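Local coordinates for phenol hydroxylase component phN (Pseudomonas stutzeri, PDB 3U52), which carries a diiron centre at which a multicomponent bacterial phenol hydroxylase probably inserts oxygen into its aromatic substrate, at residues Met358-Met361 with Ser362-Pro366; Arg55-Met58 with Asp59-Trp62. All blocks are in the same frame, centred on the assembly; numbering follows the deposited sequence.

Interaction 1 of 2, residues Met358-Met361 with Ser362-Pro366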
loop_
_atom_site.group_PDB
_atom_site.type_symbol
_atom_site.label_atom_id
_atom_site.label_comp_id
_atom_site.label_asym_id
_atom_site.label_seq_id
_atom_site.Cartn_x
_atom_site.Cartn_y
_atom_site.Cartn_z
ATOM N N MET A 358 26.015 23.311 15.207
ATOM C CA MET A 358 27.250 24.028 14.995
ATOM C C MET A 358 28.510 23.239 15.309
ATOM O O MET A 358 29.508 23.359 14.571
ATOM C CB MET A 358 27.216 25.348 15.735
ATOM C CG MET A 358 26.491 26.441 14.891
ATOM S SD MET A 358 26.270 28.002 15.641
ATOM C CE MET A 358 27.917 28.674 15.831
ATOM N N ASP A 359 28.499 22.450 16.390
ATOM C CA ASP A 359 29.654 21.569 16.655
ATOM C C ASP A 359 29.805 20.492 15.571
ATOM O O ASP A 359 30.924 20.151 15.199
ATOM C CB ASP A 359 29.588 20.941 18.059
ATOM C CG ASP A 359 29.504 21.996 19.181
ATOM O OD1 ASP A 359 29.801 23.195 18.944
ATOM O OD2 ASP A 359 29.097 21.616 20.307
ATOM N N TRP A 360 28.687 19.968 15.053
ATOM C CA TRP A 360 28.725 19.063 13.858
ATOM C C TRP A 360 29.345 19.790 12.672
ATOM O O TRP A 360 30.206 19.269 11.987
ATOM C CB TRP A 360 27.312 18.564 13.505
ATOM C CG TRP A 360 27.198 17.658 12.247
ATOM C CD1 TRP A 360 27.365 16.315 12.196
ATOM C CD2 TRP A 360 26.850 18.066 10.910
ATOM N NE1 TRP A 360 27.154 15.838 10.900
ATOM C CE2 TRP A 360 26.835 16.903 10.097
ATOM C CE3 TRP A 360 26.520 19.300 10.326
ATOM C CZ2 TRP A 360 26.530 16.945 8.736
ATOM C CZ3 TRP A 360 26.224 19.340 8.938
ATOM C CH2 TRP A 360 26.223 18.171 8.177
ATOM N N MET A 361 28.929 21.031 12.439
ATOM C CA MET A 361 29.581 21.852 11.377
ATOM C C MET A 361 31.094 22.084 11.502
ATOM O O MET A 361 31.789 21.993 10.499
ATOM C CB MET A 361 28.885 23.203 11.213
ATOM C CG MET A 361 28.104 23.309 9.936
ATOM S SD MET A 361 26.359 23.501 10.178
ATOM C CE MET A 361 26.224 25.082 10.959
ATOM N N SER A 362 31.580 22.384 12.716
ATOM C CA SER A 362 33.018 22.513 13.012
ATOM C C SER A 362 33.815 21.239 12.618
ATOM O O SER A 362 34.889 21.318 12.020
ATOM C CB SER A 362 33.202 22.768 14.515
ATOM O OG SER A 362 32.523 23.928 14.926
ATOM N N GLU A 363 33.259 20.080 12.954
ATOM C CA GLU A 363 33.794 18.769 12.575
ATOM C C GLU A 363 33.747 18.477 11.059
ATOM O O GLU A 363 34.737 18.046 10.473
ATOM C CB GLU A 363 33.014 17.707 13.357
ATOM C CG GLU A 363 33.627 16.346 13.423
ATOM C CD GLU A 363 32.669 15.384 14.116
ATOM O OE1 GLU A 363 32.623 15.390 15.383
ATOM O OE2 GLU A 363 31.937 14.653 13.385
ATOM N N LYS A 364 32.617 18.730 10.417
ATOM C CA LYS A 364 32.533 18.515 8.959
ATOM C C LYS A 364 33.305 19.549 8.131
ATOM O O LYS A 364 33.725 19.248 7.013
ATOM C CB LYS A 364 31.068 18.411 8.512
ATOM C CG LYS A 364 30.255 17.215 9.140
ATOM C CD LYS A 364 30.905 15.870 8.878
ATOM C CE LYS A 364 30.175 14.724 9.548
ATOM N NZ LYS A 364 30.973 13.486 9.326
ATOM N N TYR A 365 33.478 20.759 8.683
ATOM C CA TYR A 365 34.145 21.882 8.030
ATOM C C TYR A 365 35.331 22.426 8.874
ATOM O O TYR A 365 35.292 23.575 9.365
ATOM C CB TYR A 365 33.116 22.989 7.710
ATOM C CG TYR A 365 32.094 22.521 6.734
ATOM C CD1 TYR A 365 30.884 22.002 7.169
ATOM C CD2 TYR A 365 32.339 22.547 5.365
ATOM C CE1 TYR A 365 29.934 21.512 6.254
ATOM C CE2 TYR A 365 31.362 22.089 4.451
ATOM C CZ TYR A 365 30.190 21.566 4.906
ATOM O OH TYR A 365 29.218 21.092 4.036
ATOM N N PRO A 366 36.371 21.583 9.096
ATOM C CA PRO A 366 37.422 21.977 10.063
ATOM C C PRO A 366 38.291 23.201 9.692
ATOM O O PRO A 366 38.823 23.894 10.586
ATOM C CB PRO A 366 38.288 20.703 10.151
ATOM C CG PRO A 366 38.044 19.975 8.824
ATOM C CD PRO A 366 36.603 20.231 8.539
#

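Interaction 2 of 2, residues Arg55-Met58 with Asp59-Trp62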
loop_
_atom_site.group_PDB
_atom_site.type_symbol
_atom_site.label_atom_id
_atom_site.label_comp_id
_atom_site.label_asym_id
_atom_site.label_seq_id
_atom_site.Cartn_x
_atom_site.Cartn_y
_atom_site.Cartn_z
ATOM N N ARG A 55 14.938 -1.987 -22.457
ATOM C CA ARG A 55 14.079 -2.663 -23.433
ATOM C C ARG A 55 12.746 -3.064 -22.817
ATOM O O ARG A 55 12.513 -4.242 -22.559
ATOM C CB ARG A 55 14.758 -3.905 -24.014
ATOM C CG ARG A 55 16.038 -3.630 -24.770
ATOM C CD ARG A 55 16.726 -4.887 -25.271
ATOM N NE ARG A 55 17.844 -4.501 -26.151
ATOM C CZ ARG A 55 19.087 -4.213 -25.754
ATOM N NH1 ARG A 55 20.000 -3.855 -26.648
ATOM N NH2 ARG A 55 19.433 -4.275 -24.474
ATOM N N LEU A 56 11.858 -2.096 -22.648
ATOM C CA LEU A 56 10.577 -2.294 -22.014
ATOM C C LEU A 56 9.431 -2.054 -22.980
ATOM O O LEU A 56 9.170 -0.910 -23.383
ATOM C CB LEU A 56 10.423 -1.269 -20.899
ATOM C CG LEU A 56 10.656 -1.572 -19.433
ATOM C CD1 LEU A 56 10.298 -0.265 -18.714
ATOM C CD2 LEU A 56 9.766 -2.702 -18.948
ATOM N N THR A 57 8.723 -3.093 -23.353
ATOM C CA THR A 57 7.574 -2.853 -24.215
ATOM C C THR A 57 6.446 -2.230 -23.374
ATOM O O THR A 57 6.559 -2.187 -22.136
ATOM C CB THR A 57 7.137 -4.119 -24.937
ATOM O OG1 THR A 57 6.932 -5.141 -23.962
ATOM C CG2 THR A 57 8.188 -4.550 -25.947
ATOM N N MET A 58 5.425 -1.672 -24.024
ATOM C CA MET A 58 4.399 -0.944 -23.286
ATOM C C MET A 58 3.633 -1.826 -22.272
ATOM O O MET A 58 3.304 -1.356 -21.195
ATOM C CB MET A 58 3.422 -0.214 -24.201
ATOM C CG MET A 58 3.988 1.065 -24.806
ATOM S SD MET A 58 4.797 2.157 -23.605
ATOM C CE MET A 58 3.625 2.421 -22.311
ATOM N N ASP A 59 3.368 -3.085 -22.625
ATOM C CA ASP A 59 2.622 -4.011 -21.740
ATOM C C ASP A 59 3.350 -4.134 -20.398
ATOM O O ASP A 59 2.744 -3.967 -19.353
ATOM C CB ASP A 59 2.432 -5.412 -22.404
ATOM C CG ASP A 59 3.758 -6.070 -22.830
ATOM O OD1 ASP A 59 4.517 -5.476 -23.619
ATOM O OD2 ASP A 59 4.082 -7.199 -22.379
ATOM N N ALA A 60 4.658 -4.384 -20.459
ATOM C CA ALA A 60 5.517 -4.543 -19.287
ATOM C C ALA A 60 5.694 -3.242 -18.495
ATOM O O ALA A 60 5.745 -3.281 -17.260
ATOM C CB ALA A 60 6.864 -5.023 -19.748
ATOM N N TYR A 61 5.775 -2.097 -19.201
ATOM C CA TYR A 61 5.801 -0.762 -18.546
ATOM C C TYR A 61 4.525 -0.559 -17.683
ATOM O O TYR A 61 4.607 -0.279 -16.473
ATOM C CB TYR A 61 5.967 0.368 -19.586
ATOM C CG TYR A 61 6.030 1.745 -18.940
ATOM C CD1 TYR A 61 4.856 2.497 -18.724
ATOM C CD2 TYR A 61 7.247 2.258 -18.508
ATOM C CE1 TYR A 61 4.889 3.744 -18.075
ATOM C CE2 TYR A 61 7.304 3.534 -17.852
ATOM C CZ TYR A 61 6.123 4.251 -17.649
ATOM O OH TYR A 61 6.158 5.479 -17.004
ATOM N N TRP A 62 3.341 -0.721 -18.283
ATOM C CA TRP A 62 2.095 -0.553 -17.574
ATOM C C TRP A 62 1.996 -1.476 -16.386
ATOM O O TRP A 62 1.612 -1.030 -15.303
ATOM C CB TRP A 62 0.896 -0.854 -18.482
ATOM C CG TRP A 62 0.699 0.188 -19.625
ATOM C CD1 TRP A 62 0.830 1.548 -19.563
ATOM C CD2 TRP A 62 0.289 -0.115 -20.933
ATOM N NE1 TRP A 62 0.486 2.123 -20.788
ATOM C CE2 TRP A 62 0.143 1.113 -21.639
ATOM C CE3 TRP A 62 -0.070 -1.318 -21.576
ATOM C CZ2 TRP A 62 -0.246 1.158 -22.990
ATOM C CZ3 TRP A 62 -0.462 -1.262 -22.929
ATOM C CH2 TRP A 62 -0.539 -0.039 -23.606
#

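Interaction 1 of 2, residues Met358-Met361 with Ser362-Pro366
M361 O takes the backbone N-H of Y365 at 2.8 Å (M361 O to Y365 N), bent to 138° at the hydrogen, at the point where Y365 leaves helical geometry. One step back, K364 N reaches W360 O at 2.9 Å and nearly straight, 166°. S362 N bonds to M358 O and E363 N to D359 O in the same i to i+4 pattern. The side chain of S362 has its bonds in helix 369-385, with R374 and D370, and R374 also makes a salt bridge with D359. This is the last turn of helix 355-364, where regular alpha-helical bonding runs out into the loop at Y365. On the side of that turn K364 folds back over W360. The first torsion of W360, near 180° (chi1 178°), swings the indole to where the lysine chain, bent at its second torsion, can cross it with CG over one ring face. K364 CG sits 3.8 Å from the centroid of the five-membered ring of W360, a CH-pi contact displaced toward the rim, and K364 CE comes to 3.5 Å from W360 NE1. Beyond the indole, K364 NZ forms a salt bridge with E293. Y365 meets the preceding turn differently: M361 O lies at the edge of its ring, in plane, 3.5 Å from Y365 CD1. The same Y365 CD1 is 4.1 Å from M361 CG, the thioether chain slanting past the ring. M361 then packs on F369, Y282 and H333, while the ring of Y365 meets H333 edge-to-face and its hydroxyl bonds to S292 N.

Interaction 2 of 2, residues Arg55-Met58 with Asp59-Trp62
M58 and W62, one helical turn apart, set their side chains at about a right angle to each other. The methionine chain bends at its second and third torsions (chi2 -48°, chi3 -53°), which brings the terminal methyl over the indole: M58 CE lies 3.9 Å from the centroid of the five-membered ring of W62, a CH-pi contact over the face. The sulfur stands farther out, M58 SD 5.4 Å from that centroid, a distant Met-aromatic contact. M58 O also lies over a face of the indole, displaced toward its rim, while accepting the backbone N-H of W62; W62 N to M58 O is 3.0 Å and almost straight, 177°. The same methyl touches a second ring obliquely, with M58 CE 3.8 Å from Y61 CD1. L56 comes to Y61 from another direction: its CD1 lies at the ring edge, in plane, 4.0 Å from Y61 CD2, while L56 CD2 rests 3.8 Å from A60 CB. T57 is the N-cap residue of helix 58-81, and T57 O accepts Y61 N. Its hydroxyl turns to D59 instead of capping; T57 OG1 to D59 OD1 is modelled at 2.5 Å, a doubtfully short length. Without the indole, as with an alanine at W62, the M58 methyl would probably lose its ring face, and an aromatic side chain of another protein's chain its bond to NE1. That chain also bonds the Y61 hydroxyl, which is held by D137 as well. Within the subunit, L56 and Y61 pack on M133 of helix 125-155 and R235 of helix 220-250, and T57 touches Y14 of helix 10-16.

In the fold
The two contacts mark opposite kinds of helix end: interaction 2 starts helix 58-81 and interaction 1 finishes helix 355-364. They do not touch; their centres are 48 Å apart and their nearest atoms about 35 Å. Interaction 2 is the one near the metal site, with the side chain of Y61 about 11 Å from a bound iron. Its neighbours D137 and R235 directly precede the iron ligands E138 and H236 in sequence, which is consistent with a place near the second shell, and it also faces another protein chain. Interaction 1 touches no other chain and packs against helices 254-283, 331-342 and 369-385, the first two of which also contribute residues to xenon pockets.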